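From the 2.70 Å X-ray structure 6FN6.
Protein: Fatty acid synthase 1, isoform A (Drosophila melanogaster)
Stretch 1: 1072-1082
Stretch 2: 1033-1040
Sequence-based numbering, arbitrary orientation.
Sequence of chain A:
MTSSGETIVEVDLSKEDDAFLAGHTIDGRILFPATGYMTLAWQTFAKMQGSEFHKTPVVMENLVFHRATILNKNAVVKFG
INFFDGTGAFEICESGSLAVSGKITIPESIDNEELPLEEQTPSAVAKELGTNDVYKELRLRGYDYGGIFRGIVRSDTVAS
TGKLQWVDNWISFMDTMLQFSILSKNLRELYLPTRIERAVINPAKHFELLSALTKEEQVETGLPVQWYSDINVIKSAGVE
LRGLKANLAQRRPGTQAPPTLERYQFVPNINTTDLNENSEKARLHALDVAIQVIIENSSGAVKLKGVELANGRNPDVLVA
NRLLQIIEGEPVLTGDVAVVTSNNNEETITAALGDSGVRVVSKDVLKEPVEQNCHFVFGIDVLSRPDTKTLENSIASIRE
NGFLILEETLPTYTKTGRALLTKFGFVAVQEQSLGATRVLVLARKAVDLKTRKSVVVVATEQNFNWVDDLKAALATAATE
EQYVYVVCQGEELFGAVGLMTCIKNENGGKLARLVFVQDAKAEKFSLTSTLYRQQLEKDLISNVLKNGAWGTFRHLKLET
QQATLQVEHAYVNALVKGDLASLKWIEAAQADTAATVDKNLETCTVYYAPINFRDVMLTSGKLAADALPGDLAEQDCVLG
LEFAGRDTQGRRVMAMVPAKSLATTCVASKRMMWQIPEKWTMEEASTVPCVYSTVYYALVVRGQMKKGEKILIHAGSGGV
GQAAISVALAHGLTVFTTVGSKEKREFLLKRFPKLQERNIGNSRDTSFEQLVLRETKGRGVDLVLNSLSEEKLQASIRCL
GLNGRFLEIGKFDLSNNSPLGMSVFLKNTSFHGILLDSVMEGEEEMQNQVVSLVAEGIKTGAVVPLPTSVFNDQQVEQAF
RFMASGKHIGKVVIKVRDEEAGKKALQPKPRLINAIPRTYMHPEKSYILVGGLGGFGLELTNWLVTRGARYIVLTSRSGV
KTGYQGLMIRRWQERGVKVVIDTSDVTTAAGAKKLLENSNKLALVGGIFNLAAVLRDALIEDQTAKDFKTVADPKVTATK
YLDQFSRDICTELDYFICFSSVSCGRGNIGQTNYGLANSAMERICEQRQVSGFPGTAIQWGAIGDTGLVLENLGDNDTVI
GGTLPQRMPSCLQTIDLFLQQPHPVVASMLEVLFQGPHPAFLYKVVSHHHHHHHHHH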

ATOM      1  N   THR A1072       9.655  49.817  49.998  1.00 84.27           N
ATOM      2  CA  THR A1072       9.490  51.243  49.759  1.00 83.21           C
ATOM      3  C   THR A1072      10.512  51.723  48.729  1.00 77.00           C
ATOM      4  O   THR A1072      10.253  52.660  47.974  1.00 74.44           O
ATOM      5  CB  THR A1072       9.634  52.058  51.066  1.00 87.36           C
ATOM      6  OG1 THR A1072       9.487  53.455  50.785  1.00 88.01           O
ATOM      7  CG2 THR A1072      10.990  51.814  51.726  1.00 89.28           C
ATOM      8  N   ASN A1073      11.674  51.076  48.705  1.00 97.97           N
ATOM      9  CA  ASN A1073      12.752  51.460  47.799  1.00 90.04           C
ATOM     10  C   ASN A1073      12.455  51.085  46.351  1.00 79.42           C
ATOM     11  O   ASN A1073      12.937  51.740  45.428  1.00 69.60           O
ATOM     12  CB  ASN A1073      14.069  50.814  48.232  1.00 93.21           C
ATOM     13  CG  ASN A1073      14.800  51.630  49.275  1.00 95.84           C
ATOM     14  OD1 ASN A1073      14.733  51.342  50.469  1.00 97.16           O
ATOM     15  ND2 ASN A1073      15.507  52.658  48.824  1.00 95.25           N
ATOM     16  N   TYR A1074      11.672  50.032  46.148  1.00 62.68           N
ATOM     17  CA  TYR A1074      11.323  49.626  44.794  1.00 59.78           C
ATOM     18  C   TYR A1074      10.386  50.670  44.198  1.00 56.24           C
ATOM     19  O   TYR A1074      10.531  51.065  43.040  1.00 51.94           O
ATOM     20  CB  TYR A1074      10.671  48.242  44.779  1.00 65.07           C
ATOM     21  CG  TYR A1074      10.583  47.635  43.397  1.00 67.71           C
ATOM     22  CD1 TYR A1074      11.682  47.008  42.826  1.00 69.72           C
ATOM     23  CD2 TYR A1074       9.404  47.689  42.662  1.00 68.25           C
ATOM     24  CE1 TYR A1074      11.612  46.451  41.563  1.00 69.42           C
ATOM     25  CE2 TYR A1074       9.324  47.132  41.396  1.00 67.57           C
ATOM     26  CZ  TYR A1074      10.432  46.516  40.853  1.00 67.49           C
ATOM     27  OH  TYR A1074      10.364  45.962  39.595  1.00 64.12           O
ATOM     28  N   GLY A1075       9.432  51.125  45.004  1.00 73.21           N
ATOM     29  CA  GLY A1075       8.494  52.143  44.572  1.00 71.97           C
ATOM     30  C   GLY A1075       9.200  53.426  44.178  1.00 69.29           C
ATOM     31  O   GLY A1075       8.792  54.109  43.238  1.00 68.70           O
ATOM     32  N   LEU A1076      10.266  53.753  44.903  1.00 43.72           N
ATOM     33  CA  LEU A1076      11.031  54.963  44.631  1.00 42.06           C
ATOM     34  C   LEU A1076      11.863  54.797  43.367  1.00 39.64           C
ATOM     35  O   LEU A1076      12.145  55.769  42.668  1.00 39.13           O
ATOM     36  CB  LEU A1076      11.930  55.309  45.819  1.00 49.74           C
ATOM     37  CG  LEU A1076      11.225  55.927  47.029  1.00 56.12           C
ATOM     38  CD1 LEU A1076      12.146  55.955  48.241  1.00 60.23           C
ATOM     39  CD2 LEU A1076      10.731  57.332  46.706  1.00 60.28           C
ATOM     40  N   ALA A1077      12.265  53.564  43.078  1.00 51.40           N
ATOM     41  CA  ALA A1077      13.004  53.279  41.856  1.00 49.19           C
ATOM     42  C   ALA A1077      12.091  53.517  40.659  1.00 46.99           C
ATOM     43  O   ALA A1077      12.521  54.041  39.631  1.00 45.65           O
ATOM     44  CB  ALA A1077      13.532  51.858  41.861  1.00 49.84           C
ATOM     45  N   ASN A1078      10.827  53.129  40.800  1.00 47.41           N
ATOM     46  CA  ASN A1078       9.832  53.384  39.763  1.00 47.99           C
ATOM     47  C   ASN A1078       9.666  54.884  39.553  1.00 45.48           C
ATOM     48  O   ASN A1078       9.750  55.378  38.429  1.00 44.28           O
ATOM     49  CB  ASN A1078       8.484  52.760  40.133  1.00 50.98           C
ATOM     50  CG  ASN A1078       8.475  51.253  39.982  1.00 50.71           C
ATOM     51  OD1 ASN A1078       9.382  50.672  39.388  1.00 49.54           O
ATOM     52  ND2 ASN A1078       7.446  50.613  40.523  1.00 49.93           N
ATOM     53  N   SER A1079       9.433  55.603  40.646  1.00 45.16           N
ATOM     54  CA  SER A1079       9.264  57.048  40.591  1.00 44.77           C
ATOM     55  C   SER A1079      10.416  57.693  39.830  1.00 42.51           C
ATOM     56  O   SER A1079      10.209  58.572  38.996  1.00 41.90           O
ATOM     57  CB  SER A1079       9.170  57.631  42.001  1.00 45.70           C
ATOM     58  OG  SER A1079       9.034  59.041  41.958  1.00 46.48           O
ATOM     59  N   ALA A1080      11.629  57.243  40.124  1.00 37.54           N
ATOM     60  CA  ALA A1080      12.824  57.764  39.472  1.00 38.24           C
ATOM     61  C   ALA A1080      12.806  57.489  37.966  1.00 39.17           C
ATOM     62  O   ALA A1080      13.038  58.390  37.161  1.00 36.16           O
ATOM     63  CB  ALA A1080      14.066  57.164  40.105  1.00 38.49           C
ATOM     64  N   MET A1081      12.541  56.240  37.591  1.00 48.61           N
ATOM     65  CA  MET A1081      12.505  55.856  36.181  1.00 49.18           C
ATOM     66  C   MET A1081      11.422  56.622  35.427  1.00 46.33           C
ATOM     67  O   MET A1081      11.599  56.979  34.262  1.00 44.52           O
ATOM     68  CB  MET A1081      12.274  54.352  36.039  1.00 51.29           C
ATOM     69  CG  MET A1081      13.480  53.511  36.410  1.00 49.46           C
ATOM     70  SD  MET A1081      13.205  51.755  36.125  1.00 49.74           S
ATOM     71  CE  MET A1081      14.756  51.074  36.700  1.00 49.60           C
ATOM     72  N   GLU A1082      10.294  56.845  36.093  1.00 41.61           N
ATOM     73  CA  GLU A1082       9.204  57.631  35.527  1.00 41.61           C
ATOM     74  C   GLU A1082       9.692  59.021  35.146  1.00 40.95           C
ATOM     75  O   GLU A1082       9.443  59.503  34.042  1.00 40.58           O
ATOM     76  CB  GLU A1082       8.044  57.743  36.521  1.00 42.03           C
ATOM     77  CG  GLU A1082       7.274  56.450  36.739  1.00 45.40           C
ATOM     78  CD  GLU A1082       6.314  56.537  37.911  1.00 48.21           C
ATOM     79  OE1 GLU A1082       6.109  57.657  38.430  1.00 50.28           O
ATOM     80  OE2 GLU A1082       5.768  55.486  38.316  1.00 47.99           O
TER
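Stretch 2 1033-1040: DPKVTATK

Two helices can pack side by side with no hydrogen bond between them; stretch 2 against stretch 1 is a compact example, with an alanine where the CA atoms come nearest. Residues 1034-1040 form a helix, entered from Asp1033, and run in nearly the same direction as helix 1072-1082, at 13° with the axes 9.3 Å apart at closest approach. The register is set where the CA atoms of Val1036 and Ala1077 lie 5.7 Å apart.

Apolar contact dominates. Val1036, its chi1 in t, places CG2 3.7 Å from CA of Ala1077 and CG1 3.8 Å from CB of Ala1080, so the valine side chain packs against two alanines about one turn apart, with CG2 near both.

Longer side chains widen the contact. Carbon meets carbon where CE of Lys1035 lies 3.8 Å from CB of Ala1077 and 4.0 Å from CD1 of Tyr1074, while the terminal methyl of Met1081, CE, packs by van der Waals contact against O of Lys1035 at 3.7 Å and OG1 of Thr1039 at 3.8 Å. That hydroxyl is already engaged within its own helix, with OG1 of Thr1039 donating to O of Lys1035 at 3.1 Å.

Polar groups likewise pair locally. NZ of Lys1035 forms a salt bridge with OD2 of Asp1033 at 3.5 Å, whereas OD2 of Asp1033 and O of Asn1073, 3.4 Å apart, are both acceptors and merely adjacent.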

ATOM      1  N   ASP A1033      19.182  53.557  44.225  1.00117.12           N
ATOM      2  CA  ASP A1033      19.496  52.141  44.082  1.00122.97           C
ATOM      3  C   ASP A1033      20.319  51.897  42.821  1.00125.49           C
ATOM      4  O   ASP A1033      20.416  52.774  41.963  1.00112.40           O
ATOM      5  CB  ASP A1033      18.212  51.311  44.045  1.00131.02           C
ATOM      6  CG  ASP A1033      17.485  51.305  45.374  1.00140.31           C
ATOM      7  OD1 ASP A1033      18.131  51.565  46.413  1.00142.18           O
ATOM      8  OD2 ASP A1033      16.264  51.041  45.381  1.00141.79           O
ATOM      9  N   PRO A1034      20.922  50.702  42.706  1.00110.71           N
ATOM     10  CA  PRO A1034      21.628  50.345  41.470  1.00109.90           C
ATOM     11  C   PRO A1034      20.713  50.341  40.251  1.00103.57           C
ATOM     12  O   PRO A1034      21.180  50.537  39.128  1.00104.34           O
ATOM     13  CB  PRO A1034      22.153  48.934  41.758  1.00113.50           C
ATOM     14  CG  PRO A1034      22.215  48.842  43.241  1.00115.31           C
ATOM     15  CD  PRO A1034      21.075  49.669  43.746  1.00114.33           C
ATOM     16  N   LYS A1035      19.422  50.122  40.476  1.00 84.10           N
ATOM     17  CA  LYS A1035      18.442  50.146  39.398  1.00 75.89           C
ATOM     18  C   LYS A1035      18.324  51.564  38.843  1.00 67.55           C
ATOM     19  O   LYS A1035      18.254  51.770  37.631  1.00 64.30           O
ATOM     20  CB  LYS A1035      17.081  49.653  39.904  1.00 79.16           C
ATOM     21  CG  LYS A1035      17.098  48.229  40.455  1.00 81.88           C
ATOM     22  CD  LYS A1035      15.734  47.794  40.981  1.00 83.50           C
ATOM     23  CE  LYS A1035      15.362  48.504  42.281  1.00 84.66           C
ATOM     24  NZ  LYS A1035      16.310  48.199  43.391  1.00 84.95           N
ATOM     25  N   VAL A1036      18.313  52.533  39.751  1.00 73.97           N
ATOM     26  CA  VAL A1036      18.151  53.939  39.404  1.00 67.80           C
ATOM     27  C   VAL A1036      19.388  54.516  38.714  1.00 64.91           C
ATOM     28  O   VAL A1036      19.285  55.172  37.678  1.00 61.76           O
ATOM     29  CB  VAL A1036      17.806  54.759  40.665  1.00 65.29           C
ATOM     30  CG1 VAL A1036      17.771  56.254  40.361  1.00 64.23           C
ATOM     31  CG2 VAL A1036      16.482  54.298  41.251  1.00 64.95           C
ATOM     32  N   THR A1037      20.556  54.263  39.296  1.00 57.21           N
ATOM     33  CA  THR A1037      21.795  54.903  38.859  1.00 57.21           C
ATOM     34  C   THR A1037      22.245  54.501  37.454  1.00 46.89           C
ATOM     35  O   THR A1037      22.807  55.318  36.724  1.00 42.42           O
ATOM     36  CB  THR A1037      22.943  54.599  39.843  1.00 63.43           C
ATOM     37  OG1 THR A1037      23.073  53.183  40.015  1.00 65.77           O
ATOM     38  CG2 THR A1037      22.666  55.245  41.191  1.00 67.20           C
ATOM     39  N   ALA A1038      22.016  53.249  37.077  1.00 48.00           N
ATOM     40  CA  ALA A1038      22.369  52.791  35.736  1.00 43.02           C
ATOM     41  C   ALA A1038      21.516  53.516  34.699  1.00 41.29           C
ATOM     42  O   ALA A1038      22.026  54.023  33.701  1.00 39.04           O
ATOM     43  CB  ALA A1038      22.191  51.287  35.616  1.00 40.61           C
ATOM     44  N   THR A1039      20.214  53.570  34.952  1.00 48.89           N
ATOM     45  CA  THR A1039      19.286  54.249  34.056  1.00 46.43           C
ATOM     46  C   THR A1039      19.644  55.726  33.964  1.00 48.90           C
ATOM     47  O   THR A1039      19.588  56.328  32.890  1.00 48.18           O
ATOM     48  CB  THR A1039      17.832  54.101  34.539  1.00 42.35           C
ATOM     49  OG1 THR A1039      17.540  52.718  34.768  1.00 43.76           O
ATOM     50  CG2 THR A1039      16.858  54.660  33.511  1.00 41.97           C
ATOM     51  N   LYS A1040      20.019  56.304  35.099  1.00 45.93           N
ATOM     52  CA  LYS A1040      20.350  57.721  35.163  1.00 48.39           C
ATOM     53  C   LYS A1040      21.561  58.029  34.282  1.00 42.52           C
ATOM     54  O   LYS A1040      21.549  58.984  33.507  1.00 40.22           O
ATOM     55  CB  LYS A1040      20.616  58.134  36.612  1.00 58.90           C
ATOM     56  CG  LYS A1040      21.005  59.588  36.791  1.00 69.37           C
ATOM     57  CD  LYS A1040      21.143  59.934  38.265  1.00 79.95           C
ATOM     58  CE  LYS A1040      21.507  61.395  38.470  1.00 87.77           C
ATOM     59  NZ  LYS A1040      21.495  61.775  39.908  1.00 92.39           N
TER